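Local coordinates for recombination protein RecR (Deinococcus radiodurans, PDB 1VDD) that binds DNA and zinc and probably takes part in a RecBC-independent recombinational pathway of DNA repair, perhaps together with RecF and RecO, at residues P18-P22 against K23-R27; P5-V8 against S9-E13; L48-K51 against R52-V56; K125-L128 against P129-Q133. All coordinates share one frame; numbering follows the deposited sequence.

From the N terminus the four contacts run in series: 5-13 (contact 2), 18-27 (contact 1), 48-56 (contact 3) and 125-133 (contact 4). Each closes within one unbroken run of chain, so none nests in or crosses another. Contact 2 forms turns of helix 5-15 and contact 1 starts helix 22-32 after the connecting loop; they touch directly, with Gln-26 CA 3.4 Å from Ile-11 CD1. Contact 3 ends helix 37-53 and leads into the zinc finger. Contact 4 is a turn between strands 103-106 and 136-139 of the Toprim sheet, its centre about 27 Å from that of contact 3. Contacts 1, 2 and 3 also touch the second subunit.

Contact 1 (P18-P22 against K23-R27)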
loop_
_atom_site.group_PDB
_atom_site.type_symbol
_atom_site.label_atom_id
_atom_site.label_comp_id
_atom_site.label_asym_id
_atom_site.label_seq_id
_atom_site.Cartn_x
_atom_site.Cartn_y
_atom_site.Cartn_z
ATOM N N PRO A 18 -14.538 -10.395 8.114
ATOM C CA PRO A 18 -13.702 -10.059 6.961
ATOM C C PRO A 18 -13.038 -8.693 7.118
ATOM O O PRO A 18 -13.630 -7.763 7.673
ATOM C CB PRO A 18 -14.693 -10.099 5.798
ATOM C CG PRO A 18 -15.979 -9.730 6.436
ATOM C CD PRO A 18 -15.945 -10.535 7.708
ATOM N N GLY A 19 -11.804 -8.587 6.631
ATOM C CA GLY A 19 -11.061 -7.342 6.722
ATOM C C GLY A 19 -10.650 -6.996 8.145
ATOM O O GLY A 19 -10.508 -5.816 8.475
ATOM N N ILE A 20 -10.453 -8.009 8.990
ATOM C CA ILE A 20 -10.071 -7.778 10.382
ATOM C C ILE A 20 -9.238 -8.931 10.945
ATOM O O ILE A 20 -9.769 -9.952 11.402
ATOM C CB ILE A 20 -11.349 -7.517 11.268
ATOM C CG1 ILE A 20 -11.888 -6.112 10.964
ATOM C CG2 ILE A 20 -11.036 -7.655 12.761
ATOM C CD1 ILE A 20 -13.177 -5.746 11.678
ATOM N N GLY A 21 -7.922 -8.756 10.897
ATOM C CA GLY A 21 -7.014 -9.770 11.393
ATOM C C GLY A 21 -6.744 -9.685 12.888
ATOM O O GLY A 21 -7.055 -8.675 13.525
ATOM N N PRO A 22 -6.164 -10.749 13.470
ATOM C CA PRO A 22 -5.807 -10.896 14.887
ATOM C C PRO A 22 -5.343 -9.603 15.534
ATOM O O PRO A 22 -5.883 -9.169 16.554
ATOM C CB PRO A 22 -4.698 -11.936 14.846
ATOM C CG PRO A 22 -5.204 -12.867 13.779
ATOM C CD PRO A 22 -5.708 -11.921 12.696
ATOM N N LYS A 23 -4.328 -8.991 14.937
ATOM C CA LYS A 23 -3.788 -7.744 15.459
ATOM C C LYS A 23 -4.907 -6.696 15.525
ATOM O O LYS A 23 -5.043 -5.989 16.514
ATOM C CB LYS A 23 -2.635 -7.276 14.563
ATOM C CG LYS A 23 -1.732 -6.194 15.154
ATOM C CD LYS A 23 -0.371 -6.128 14.424
ATOM C CE LYS A 23 -0.494 -5.624 12.982
ATOM N NZ LYS A 23 -0.792 -4.159 12.907
ATOM N N SER A 24 -5.733 -6.627 14.486
ATOM C CA SER A 24 -6.816 -5.653 14.454
ATOM C C SER A 24 -7.986 -6.004 15.374
ATOM O O SER A 24 -8.700 -5.123 15.845
ATOM C CB SER A 24 -7.319 -5.476 13.028
ATOM O OG SER A 24 -8.283 -4.439 12.977
ATOM N N ALA A 25 -8.183 -7.292 15.632
ATOM C CA ALA A 25 -9.258 -7.723 16.509
ATOM C C ALA A 25 -8.935 -7.262 17.932
ATOM O O ALA A 25 -9.794 -6.733 18.661
ATOM C CB ALA A 25 -9.384 -9.245 16.472
ATOM N N GLN A 26 -7.686 -7.477 18.327
ATOM C CA GLN A 26 -7.260 -7.092 19.653
ATOM C C GLN A 26 -7.403 -5.577 19.763
ATOM O O GLN A 26 -7.977 -5.056 20.717
ATOM C CB GLN A 26 -5.814 -7.521 19.876
ATOM C CG GLN A 26 -5.318 -7.248 21.274
ATOM C CD GLN A 26 -3.819 -7.219 21.340
ATOM O OE1 GLN A 26 -3.165 -8.257 21.302
ATOM N NE2 GLN A 26 -3.258 -6.013 21.417
ATOM N N ARG A 27 -6.889 -4.879 18.762
ATOM C CA ARG A 27 -6.966 -3.434 18.720
ATOM C C ARG A 27 -8.433 -3.070 18.976
ATOM O O ARG A 27 -8.739 -2.115 19.700
ATOM C CB ARG A 27 -6.530 -2.953 17.329
ATOM C CG ARG A 27 -5.751 -1.642 17.291
ATOM C CD ARG A 27 -5.302 -1.303 15.865
ATOM N NE ARG A 27 -6.401 -0.870 14.996
ATOM C CZ ARG A 27 -7.015 0.311 15.079
ATOM N NH1 ARG A 27 -6.647 1.193 15.998
ATOM N NH2 ARG A 27 -7.993 0.617 14.235
#
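Gly-21 and Pro-22 meet Ser-24, Ala-25 and Gln-26 in a local contact at the N terminus of helix 22-32, round its N-cap residue Gly-21, where the hairpin loop after helix 5-15 runs into the second helix of the helix-hairpin-helix region. The evidence is in the backbone. Ala-25 N gives a hydrogen bond of 2.8 Å to Gly-21 O. The next one runs from Gln-26 N to Pro-22 O, 3.0 Å long and nearly straight at 168°. A further link from Ala-25 N to Pro-22 O, 3.1 Å long, is weak. CB atoms lie beside the same carbonyls: Ser-24 CB is 3.2 Å from Gly-21 O, and Ala-25 CB 3.5 Å from Pro-22 O.

Ile-20 approaches from the loop by one branch. With CG1 beside its own backbone N (chi1 -74°), CG2 is the methyl turned to the helix start, 4.1 Å from Ala-25 N and 4.4 Å from Ala-25 CB. Ala-25 also packs on Ile-11 and Leu-14 of helix 5-15, while Ile-20 meets Ile-20 of the second subunit, so the hairpin contributes to an interface as well as to its own fold.

Pro-22 suits the first turn because its N carries no hydrogen, and none is needed where no earlier helical carbonyl exists to receive it. The chemistry is thus divided: the carbonyls of the N-cap Gly-21 and of Pro-22, the first helical residue, take the amides of Ala-25 and Gln-26, and the Ile-20 methyl lends an apolar cover to one side of that turn.

Contact 2 (P5-V8 against S9-E13)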
loop_
_atom_site.group_PDB
_atom_site.type_symbol
_atom_site.label_atom_id
_atom_site.label_comp_id
_atom_site.label_asym_id
_atom_site.label_seq_id
_atom_site.Cartn_x
_atom_site.Cartn_y
_atom_site.Cartn_z
ATOM N N PRO A 5 -10.539 -15.414 29.374
ATOM C CA PRO A 5 -11.256 -16.062 28.274
ATOM C C PRO A 5 -12.253 -15.154 27.575
ATOM O O PRO A 5 -12.559 -15.354 26.401
ATOM C CB PRO A 5 -11.922 -17.262 28.949
ATOM C CG PRO A 5 -12.101 -16.803 30.367
ATOM C CD PRO A 5 -10.783 -16.122 30.644
ATOM N N SER A 6 -12.758 -14.151 28.288
ATOM C CA SER A 6 -13.716 -13.231 27.682
ATOM C C SER A 6 -13.007 -12.421 26.597
ATOM O O SER A 6 -13.569 -12.164 25.536
ATOM C CB SER A 6 -14.296 -12.288 28.737
ATOM O OG SER A 6 -13.287 -11.481 29.322
ATOM N N LEU A 7 -11.772 -12.019 26.871
ATOM C CA LEU A 7 -10.989 -11.247 25.901
ATOM C C LEU A 7 -10.546 -12.167 24.761
ATOM O O LEU A 7 -10.610 -11.798 23.591
ATOM C CB LEU A 7 -9.763 -10.604 26.576
ATOM C CG LEU A 7 -8.777 -9.856 25.674
ATOM C CD1 LEU A 7 -9.514 -8.903 24.751
ATOM C CD2 LEU A 7 -7.789 -9.091 26.531
ATOM N N VAL A 8 -10.113 -13.374 25.103
ATOM C CA VAL A 8 -9.699 -14.318 24.087
ATOM C C VAL A 8 -10.905 -14.649 23.215
ATOM O O VAL A 8 -10.774 -14.880 22.015
ATOM C CB VAL A 8 -9.140 -15.609 24.727
ATOM C CG1 VAL A 8 -9.091 -16.735 23.711
ATOM C CG2 VAL A 8 -7.748 -15.342 25.271
ATOM N N SER A 9 -12.083 -14.650 23.823
ATOM C CA SER A 9 -13.301 -14.976 23.102
ATOM C C SER A 9 -13.745 -13.875 22.150
ATOM O O SER A 9 -14.293 -14.149 21.078
ATOM C CB SER A 9 -14.421 -15.271 24.088
ATOM O OG SER A 9 -15.637 -15.483 23.396
ATOM N N LEU A 10 -13.518 -12.630 22.543
ATOM C CA LEU A 10 -13.914 -11.507 21.712
ATOM C C LEU A 10 -12.979 -11.401 20.512
ATOM O O LEU A 10 -13.426 -11.185 19.386
ATOM C CB LEU A 10 -13.857 -10.200 22.507
ATOM C CG LEU A 10 -15.029 -9.227 22.373
ATOM C CD1 LEU A 10 -14.592 -7.876 22.919
ATOM C CD2 LEU A 10 -15.459 -9.088 20.932
ATOM N N ILE A 11 -11.683 -11.560 20.760
ATOM C CA ILE A 11 -10.687 -11.460 19.699
ATOM C C ILE A 11 -11.021 -12.445 18.596
ATOM O O ILE A 11 -10.969 -12.122 17.413
ATOM C CB ILE A 11 -9.262 -11.782 20.208
ATOM C CG1 ILE A 11 -8.944 -10.962 21.457
ATOM C CG2 ILE A 11 -8.243 -11.449 19.132
ATOM C CD1 ILE A 11 -9.038 -9.487 21.255
ATOM N N ARG A 12 -11.366 -13.654 19.009
ATOM C CA ARG A 12 -11.697 -14.720 18.084
ATOM C C ARG A 12 -12.886 -14.311 17.225
ATOM O O ARG A 12 -12.750 -14.123 16.022
ATOM C CB ARG A 12 -12.016 -15.976 18.883
ATOM C CG ARG A 12 -12.117 -17.239 18.082
ATOM C CD ARG A 12 -12.631 -18.332 18.988
ATOM N NE ARG A 12 -13.897 -17.949 19.614
ATOM C CZ ARG A 12 -14.490 -18.631 20.592
ATOM N NH1 ARG A 12 -13.931 -19.740 21.066
ATOM N NH2 ARG A 12 -15.644 -18.203 21.099
ATOM N N GLU A 13 -14.049 -14.155 17.845
ATOM C CA GLU A 13 -15.240 -13.766 17.105
ATOM C C GLU A 13 -15.037 -12.524 16.220
ATOM O O GLU A 13 -15.518 -12.498 15.084
ATOM C CB GLU A 13 -16.414 -13.542 18.069
ATOM C CG GLU A 13 -16.797 -14.783 18.878
ATOM C CD GLU A 13 -16.835 -16.038 18.018
ATOM O OE1 GLU A 13 -17.635 -16.074 17.059
ATOM O OE2 GLU A 13 -16.056 -16.981 18.289
#
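Leu-7 and Ile-11 touch one turn apart on helix 5-15, the first helix of the helix-hairpin-helix region, their CD1 methyls 3.6 Å from each other and the two side chains crossing at a slant, although the exact fit of the isoleucine branch is uncertain. Leu-7 sets CG anti to its backbone N (chi1 175°), which carries the isobutyl end forward to Ile-11. Both also pack against helix 22-32, Leu-7 on Ala-29 and Phe-30, Ile-11 on Ala-29. Trimming Ile-11 to an alanine would probably open a gap between the two helices and leave the Leu-7 methyl without its mate.

The spacing is set by the alpha-helical backbone. Ser-9 N gives its hydrogen to Pro-5 O at 2.7 Å, Leu-10 N to Ser-6 O at 3.0 Å and Arg-12 N to Val-8 O at 3.3 Å. Another side of the helix meets the second subunit, where Ser-9 packs on Ala-46 and Leu-10 on Ala-50 of that chain.

Farther along, Glu-13 holds two arginines of its own chain: OE2 makes a salt bridge to Arg-16 NH1 and another to Arg-12 NE, the latter 2.7 Å long, though weak as a hydrogen bond, bent to 127° at the hydrogen.

Contact 3 (L48-K51 against R52-V56); sequences LEAK and RDLHV
The backbone from Leu-48 to Asp-53 is helical, and Glu-49 O accepts two amides from opposite faces of its carbonyl plane: Asp-53 N at 2.9 Å, and Arg-52 N at 2.5 Å, a length short enough to be doubtful. Arg-52 N also bonds to Leu-48 O at 3.1 Å, so it appears to be shared between two carbonyls as the helix nears its end.

Among the side chains, Arg-52 CB rests 3.1 Å from Glu-49 O. The arginine chain then bends at chi3 (59°), bringing NE to Asp-53 OD1 in a 2.9 Å salt bridge on the syn side of that oxygen, 28° out of the carboxylate plane. Asp-53 OD2 has a second partner, a hydrogen bond to Ser-6 OG of the second subunit. Replacing Asp-53 by an alanine would probably leave both Arg-52 NE and that serine hydroxyl without their partner. Lys-51 NZ likewise bonds to Gln-35 O of the second subunit.

Leu-54 is where the chain leaves helical angles; His-55 then pairs by backbone hydrogen bonds with Thr-64 of strand 63-64. The arrangement is a helix C terminus passing directly into the small antiparallel hairpin of the C4 zinc finger, whose zinc is held by Cys-57, Cys-60, Cys-69 and Cys-72.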
loop_
_atom_site.group_PDB
_atom_site.type_symbol
_atom_site.label_atom_id
_atom_site.label_comp_id
_atom_site.label_asym_id
_atom_site.label_seq_id
_atom_site.Cartn_x
_atom_site.Cartn_y
_atom_site.Cartn_z
ATOM N N LEU A 48 -28.083 -8.620 16.800
ATOM C CA LEU A 48 -29.195 -9.552 16.969
ATOM C C LEU A 48 -30.468 -9.096 16.260
ATOM O O LEU A 48 -31.059 -9.862 15.514
ATOM C CB LEU A 48 -29.461 -9.779 18.458
ATOM C CG LEU A 48 -28.282 -10.376 19.247
ATOM C CD1 LEU A 48 -28.619 -10.389 20.729
ATOM C CD2 LEU A 48 -27.966 -11.790 18.759
ATOM N N GLU A 49 -30.893 -7.855 16.485
ATOM C CA GLU A 49 -32.090 -7.350 15.818
ATOM C C GLU A 49 -31.995 -7.774 14.353
ATOM O O GLU A 49 -32.693 -8.685 13.907
ATOM C CB GLU A 49 -32.159 -5.816 15.856
ATOM C CG GLU A 49 -32.234 -5.153 17.228
ATOM C CD GLU A 49 -32.238 -3.616 17.135
ATOM O OE1 GLU A 49 -32.281 -2.951 18.194
ATOM O OE2 GLU A 49 -32.200 -3.074 16.006
ATOM N N ALA A 50 -31.099 -7.116 13.619
ATOM C CA ALA A 50 -30.901 -7.373 12.201
ATOM C C ALA A 50 -30.936 -8.846 11.814
ATOM O O ALA A 50 -31.604 -9.219 10.855
ATOM C CB ALA A 50 -29.600 -6.750 11.747
ATOM N N LYS A 51 -30.223 -9.690 12.548
ATOM C CA LYS A 51 -30.203 -11.111 12.219
ATOM C C LYS A 51 -31.616 -11.670 12.240
ATOM O O LYS A 51 -31.935 -12.609 11.517
ATOM C CB LYS A 51 -29.324 -11.880 13.204
ATOM C CG LYS A 51 -28.716 -13.157 12.635
ATOM C CD LYS A 51 -29.753 -14.205 12.345
ATOM C CE LYS A 51 -29.139 -15.373 11.607
ATOM N NZ LYS A 51 -28.594 -14.948 10.292
ATOM N N ARG A 52 -32.472 -11.078 13.055
ATOM C CA ARG A 52 -33.852 -11.534 13.145
ATOM C C ARG A 52 -34.735 -10.879 12.074
ATOM O O ARG A 52 -35.374 -11.566 11.280
ATOM C CB ARG A 52 -34.411 -11.234 14.541
ATOM C CG ARG A 52 -35.849 -11.672 14.730
ATOM C CD ARG A 52 -36.444 -11.075 15.990
ATOM N NE ARG A 52 -36.409 -9.616 15.964
ATOM C CZ ARG A 52 -36.774 -8.841 16.982
ATOM N NH1 ARG A 52 -37.203 -9.389 18.112
ATOM N NH2 ARG A 52 -36.706 -7.519 16.871
ATOM N N ASP A 53 -34.752 -9.548 12.055
ATOM C CA ASP A 53 -35.562 -8.784 11.111
ATOM C C ASP A 53 -35.141 -8.903 9.651
ATOM O O ASP A 53 -35.970 -8.760 8.748
ATOM C CB ASP A 53 -35.557 -7.302 11.490
ATOM C CG ASP A 53 -36.083 -7.051 12.891
ATOM O OD1 ASP A 53 -36.554 -8.023 13.533
ATOM O OD2 ASP A 53 -36.027 -5.875 13.341
ATOM N N LEU A 54 -33.861 -9.158 9.412
ATOM C CA LEU A 54 -33.363 -9.251 8.049
ATOM C C LEU A 54 -33.562 -10.572 7.342
ATOM O O LEU A 54 -33.113 -11.623 7.803
ATOM C CB LEU A 54 -31.876 -8.893 7.997
ATOM C CG LEU A 54 -31.556 -7.494 7.482
ATOM C CD1 LEU A 54 -32.315 -6.475 8.276
ATOM C CD2 LEU A 54 -30.072 -7.256 7.581
ATOM N N HIS A 55 -34.215 -10.490 6.192
ATOM C CA HIS A 55 -34.469 -11.645 5.359
ATOM C C HIS A 55 -34.428 -11.218 3.904
ATOM O O HIS A 55 -34.429 -10.028 3.581
ATOM C CB HIS A 55 -35.833 -12.262 5.698
ATOM C CG HIS A 55 -36.978 -11.314 5.550
ATOM N ND1 HIS A 55 -37.437 -10.888 4.325
ATOM C CD2 HIS A 55 -37.749 -10.695 6.476
ATOM C CE1 HIS A 55 -38.440 -10.048 4.499
ATOM N NE2 HIS A 55 -38.649 -9.913 5.796
ATOM N N VAL A 56 -34.390 -12.205 3.026
ATOM C CA VAL A 56 -34.344 -11.947 1.602
ATOM C C VAL A 56 -35.748 -11.715 1.052
ATOM O O VAL A 56 -36.693 -12.362 1.480
ATOM C CB VAL A 56 -33.662 -13.139 0.876
ATOM C CG1 VAL A 56 -34.588 -14.331 0.814
ATOM C CG2 VAL A 56 -33.218 -12.720 -0.484
#

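Contact 4 (K125-L128 against P129-Q133)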
loop_
_atom_site.group_PDB
_atom_site.type_symbol
_atom_site.label_atom_id
_atom_site.label_comp_id
_atom_site.label_asym_id
_atom_site.label_seq_id
_atom_site.Cartn_x
_atom_site.Cartn_y
_atom_site.Cartn_z
ATOM N N LYS A 125 -33.904 -18.959 -10.844
ATOM C CA LYS A 125 -35.268 -19.389 -11.140
ATOM C C LYS A 125 -36.314 -18.286 -10.923
ATOM O O LYS A 125 -37.010 -17.901 -11.853
ATOM C CB LYS A 125 -35.654 -20.609 -10.295
ATOM C CG LYS A 125 -37.034 -21.182 -10.647
ATOM C CD LYS A 125 -37.773 -21.775 -9.438
ATOM C CE LYS A 125 -38.306 -20.696 -8.477
ATOM N NZ LYS A 125 -39.350 -19.790 -9.067
ATOM N N PRO A 126 -36.435 -17.760 -9.692
ATOM C CA PRO A 126 -37.422 -16.710 -9.415
ATOM C C PRO A 126 -37.357 -15.464 -10.294
ATOM O O PRO A 126 -38.177 -14.557 -10.141
ATOM C CB PRO A 126 -37.187 -16.396 -7.940
ATOM C CG PRO A 126 -35.745 -16.725 -7.744
ATOM C CD PRO A 126 -35.601 -18.009 -8.504
ATOM N N LEU A 127 -36.392 -15.421 -11.208
ATOM C CA LEU A 127 -36.249 -14.284 -12.104
ATOM C C LEU A 127 -37.101 -14.485 -13.355
ATOM O O LEU A 127 -37.833 -13.578 -13.772
ATOM C CB LEU A 127 -34.780 -14.099 -12.498
ATOM C CG LEU A 127 -34.377 -12.828 -13.271
ATOM C CD1 LEU A 127 -34.747 -12.947 -14.724
ATOM C CD2 LEU A 127 -35.056 -11.616 -12.659
ATOM N N LEU A 128 -36.997 -15.674 -13.948
ATOM C CA LEU A 128 -37.741 -16.020 -15.158
ATOM C C LEU A 128 -39.187 -15.519 -15.142
ATOM O O LEU A 128 -39.586 -14.729 -15.996
ATOM C CB LEU A 128 -37.741 -17.537 -15.377
ATOM C CG LEU A 128 -36.393 -18.244 -15.501
ATOM C CD1 LEU A 128 -36.654 -19.666 -15.934
ATOM C CD2 LEU A 128 -35.493 -17.545 -16.525
ATOM N N PRO A 129 -39.989 -15.964 -14.160
ATOM C CA PRO A 129 -41.376 -15.506 -14.121
ATOM C C PRO A 129 -41.539 -13.988 -14.065
ATOM O O PRO A 129 -42.565 -13.462 -14.482
ATOM C CB PRO A 129 -41.937 -16.214 -12.890
ATOM C CG PRO A 129 -40.746 -16.341 -12.005
ATOM C CD PRO A 129 -39.672 -16.768 -12.968
ATOM N N ARG A 130 -40.538 -13.279 -13.561
ATOM C CA ARG A 130 -40.632 -11.817 -13.486
ATOM C C ARG A 130 -40.401 -11.150 -14.833
ATOM O O ARG A 130 -40.787 -9.999 -15.034
ATOM C CB ARG A 130 -39.611 -11.250 -12.495
ATOM C CG ARG A 130 -39.897 -11.563 -11.045
ATOM C CD ARG A 130 -38.856 -10.927 -10.173
ATOM N NE ARG A 130 -38.891 -9.470 -10.243
ATOM C CZ ARG A 130 -37.905 -8.693 -9.806
ATOM N NH1 ARG A 130 -36.818 -9.248 -9.279
ATOM N NH2 ARG A 130 -38.002 -7.369 -9.884
ATOM N N VAL A 131 -39.770 -11.874 -15.752
ATOM C CA VAL A 131 -39.465 -11.326 -17.064
ATOM C C VAL A 131 -40.553 -11.555 -18.105
ATOM O O VAL A 131 -40.959 -12.687 -18.370
ATOM C CB VAL A 131 -38.127 -11.894 -17.606
ATOM C CG1 VAL A 131 -37.815 -11.289 -18.979
ATOM C CG2 VAL A 131 -36.998 -11.595 -16.626
ATOM N N GLY A 132 -41.010 -10.457 -18.696
ATOM C CA GLY A 132 -42.031 -10.524 -19.722
ATOM C C GLY A 132 -41.627 -9.654 -20.897
ATOM O O GLY A 132 -40.485 -9.190 -20.971
ATOM N N GLN A 133 -42.556 -9.420 -21.817
ATOM C CA GLN A 133 -42.255 -8.596 -22.978
ATOM C C GLN A 133 -42.498 -7.116 -22.698
ATOM O O GLN A 133 -43.275 -6.750 -21.807
ATOM C CB GLN A 133 -43.087 -9.061 -24.172
ATOM C CG GLN A 133 -42.780 -10.496 -24.584
ATOM C CD GLN A 133 -43.715 -11.026 -25.655
ATOM O OE1 GLN A 133 -43.608 -12.184 -26.070
ATOM N NE2 GLN A 133 -44.641 -10.182 -26.106
#
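Leu-127 and Leu-128 offer their carbonyls three residues ahead: Leu-127 O accepts Arg-130 N at 2.7 Å and Leu-128 O accepts Val-131 N at 2.9 Å. These two successive bonds, each spanning three residues, mark a 3-10 turn; both donors stand well above the carbonyl planes, 48° and 53° out of them. A weak bond from Val-131 N to Leu-127 O, 3.3 Å, adds one longer reach. Pro-129, whose N has no hydrogen to give, instead sets its ring against the preceding turn, CG 3.6 Å from Pro-126 O.

The apolar pair is Leu-127 CD1 with Val-131 CG2, modelled too close at 3.2 Å, so its detail is doubtful. Both side chains pack on Leu-158 of helix 145-158, and Leu-127 reaches Ile-82 of strand 81-85 as well.

Arg-130 uses its aliphatic part locally, CG lying 3.6 Å from Pro-126 O. A kink about CG-CD (chi3 64°) precedes the guanidinium, where NH1 gives a hydrogen bond to Tyr-104 O of strand 103-106. The same side chain packs on Ile-59 and on Cys-60, a zinc ligand, and comes within about 6 Å of the metal.

This turn of the Toprim domain borders the zinc finger, with Leu-127 and Val-131 on helix 145-158, Leu-127 also on the parallel sheet, and its arginine anchored on Tyr-104 O and packed against Cys-60 of the zinc site.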